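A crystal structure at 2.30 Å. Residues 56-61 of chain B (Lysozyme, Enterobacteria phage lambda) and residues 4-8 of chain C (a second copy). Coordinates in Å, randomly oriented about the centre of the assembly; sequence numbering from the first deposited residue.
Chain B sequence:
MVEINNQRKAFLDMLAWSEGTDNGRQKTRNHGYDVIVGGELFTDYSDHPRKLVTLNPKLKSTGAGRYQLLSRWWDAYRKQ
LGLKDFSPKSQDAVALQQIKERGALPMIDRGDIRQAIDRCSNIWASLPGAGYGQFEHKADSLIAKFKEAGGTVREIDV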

# COMPACT_ATOMS: atom_id res chain seq x y z
N ASN B 56 15.22 2.86 15.99
CA ASN B 56 15.26 3.51 14.68
C ASN B 56 14.15 2.85 13.84
O ASN B 56 14.23 1.65 13.52
CB ASN B 56 16.63 3.31 14.02
CG ASN B 56 16.75 4.02 12.68
OD1 ASN B 56 15.96 3.79 11.76
ND2 ASN B 56 17.75 4.87 12.56
N PRO B 57 13.13 3.62 13.46
CA PRO B 57 11.95 3.21 12.68
C PRO B 57 12.20 2.36 11.44
O PRO B 57 11.43 1.47 11.13
CB PRO B 57 11.30 4.55 12.31
CG PRO B 57 11.73 5.44 13.45
CD PRO B 57 13.17 5.08 13.60
N LYS B 58 13.26 2.66 10.70
CA LYS B 58 13.56 1.91 9.50
C LYS B 58 14.27 0.61 9.78
O LYS B 58 14.01 -0.39 9.13
CB LYS B 58 14.39 2.77 8.53
CG LYS B 58 13.65 4.07 8.11
CD LYS B 58 14.41 4.82 7.04
CE LYS B 58 15.76 5.21 7.54
NZ LYS B 58 16.57 5.76 6.43
N LEU B 59 15.12 0.61 10.81
CA LEU B 59 15.91 -0.55 11.18
C LEU B 59 15.33 -1.53 12.23
O LEU B 59 15.91 -2.59 12.46
CB LEU B 59 17.28 -0.07 11.63
CG LEU B 59 18.07 0.75 10.60
CD1 LEU B 59 19.22 1.44 11.28
CD2 LEU B 59 18.60 -0.14 9.51
N LYS B 60 14.20 -1.18 12.84
CA LYS B 60 13.59 -1.99 13.88
C LYS B 60 13.38 -3.47 13.60
O LYS B 60 12.79 -3.82 12.57
CB LYS B 60 12.23 -1.40 14.28
CG LYS B 60 12.29 -0.38 15.39
CD LYS B 60 10.96 0.34 15.57
CE LYS B 60 9.85 -0.61 15.92
NZ LYS B 60 8.57 0.11 16.17
N SER B 61 13.83 -4.34 14.51
CA SER B 61 13.59 -5.77 14.29
C SER B 61 13.38 -6.59 15.57
O SER B 61 14.02 -6.34 16.60
CB SER B 61 14.69 -6.40 13.41
OG SER B 61 14.50 -7.80 13.31
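Chain C 4-8: INNQR

The chain C segment enters as a short extended stretch of loop that turns into a helix within the contact. Ile4(C) and Asn5(C) have extended phi/psi values (-98/138 and -139/176), whereas Asn6(C) to Arg8(C) are helical, the first residues of a helix that continues along the chain. On the other side lies a compact turn: Pro57(B), Lys58(B) and Leu59(B) have helical phi/psi without the regular bonds of a helix. The two backbones come nearest at Lys58(B) and Asn6(C), whose CA atoms are 4.9 Å apart. Here they run roughly antiparallel: from Asn5(C) to Gln7(C) the main partner shifts from Lys58(B) back to Pro57(B), and Asn6(C) bonds to both.

Ile4(C) makes no contact with the turn; its nearest side-chain atom, Ile4(C) CG2, is 8.0 Å from Lys58(B) O. Asn5(C) is the N-cap of the helix. Its p rotamer brings OD1 back over the helix start, where it accepts a hydrogen bond from Arg8(C) N at 2.9 Å and a weak one from Gln7(C) N at 2.8 Å. Asparagine suits this position because its short amide side chain can supply an acceptor to NH groups that have no preceding turn to bond to. The CA-to-CB bond points toward chain B, and Asn5(C) CB packs 3.5 Å from Lys58(B) O, while Asn5(C) ND2 lies 3.7 Å from Lys58(B) CD.

Asn6(C) makes both hydrogen bonds across the contact. Its backbone N, free at the first turn of the helix, donates to Lys58(B) O at 3.0 Å with an angle of 157°. Its side chain, chi1 t, carries ND2 to Pro57(B) O, also at 3.0 Å, with an angle of 160°. One residue thus satisfies two successive carbonyls of the turn, a task for which an amide side chain is well fitted, since it adds a donor to that of the backbone. Asn6(C) ND2 also lies 3.8 Å from Lys60(B) CB.

Gln7(C) is buried and contributes packing. Its CG approaches Pro57(B) O at 3.4 Å, and its CD lies 3.8 Å from Pro57(B) CB, so the flexible glutamine chain rests beside the rigid proline while OE1 and NE2 find hydrogen bonds elsewhere in the structure. At Arg8(C) the contact ends: the CA-to-CB bond points sideways, and the closest side-chain approach is Arg8(C) NH2 to Lys58(B) CD, 5.8 Å.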

# COMPACT_ATOMS: atom_id res chain seq x y z
N ILE C 4 13.49 -2.45 0.83
CA ILE C 4 12.46 -2.66 1.84
C ILE C 4 13.09 -2.39 3.21
O ILE C 4 14.26 -2.71 3.43
CB ILE C 4 11.90 -4.11 1.85
CG1 ILE C 4 11.35 -4.48 0.47
CG2 ILE C 4 10.77 -4.22 2.89
CD1 ILE C 4 10.65 -5.83 0.40
N ASN C 5 12.36 -1.72 4.08
CA ASN C 5 12.80 -1.49 5.45
C ASN C 5 11.56 -1.69 6.31
O ASN C 5 10.47 -1.93 5.78
CB ASN C 5 13.47 -0.12 5.68
CG ASN C 5 12.54 1.06 5.50
OD1 ASN C 5 11.37 1.05 5.92
ND2 ASN C 5 13.07 2.13 4.90
N ASN C 6 11.71 -1.61 7.63
CA ASN C 6 10.59 -1.83 8.54
C ASN C 6 9.37 -0.91 8.31
O ASN C 6 8.22 -1.35 8.40
CB ASN C 6 11.07 -1.71 10.00
CG ASN C 6 9.93 -1.87 11.00
OD1 ASN C 6 9.43 -2.96 11.21
ND2 ASN C 6 9.55 -0.77 11.64
N GLN C 7 9.61 0.36 8.01
CA GLN C 7 8.51 1.29 7.78
C GLN C 7 7.76 0.93 6.50
O GLN C 7 6.53 0.86 6.50
CB GLN C 7 9.04 2.73 7.70
CG GLN C 7 9.55 3.29 9.03
CD GLN C 7 8.43 3.51 10.03
OE1 GLN C 7 8.12 2.65 10.84
NE2 GLN C 7 7.81 4.68 9.97
N ARG C 8 8.51 0.64 5.44
CA ARG C 8 7.92 0.27 4.15
C ARG C 8 7.17 -1.04 4.20
O ARG C 8 6.09 -1.17 3.61
CB ARG C 8 9.01 0.23 3.10
CG ARG C 8 9.60 1.60 2.92
CD ARG C 8 10.73 1.60 1.95
NE ARG C 8 11.46 2.85 2.04
CZ ARG C 8 12.47 3.19 1.26
NH1 ARG C 8 12.90 2.37 0.29
NH2 ARG C 8 13.05 4.37 1.44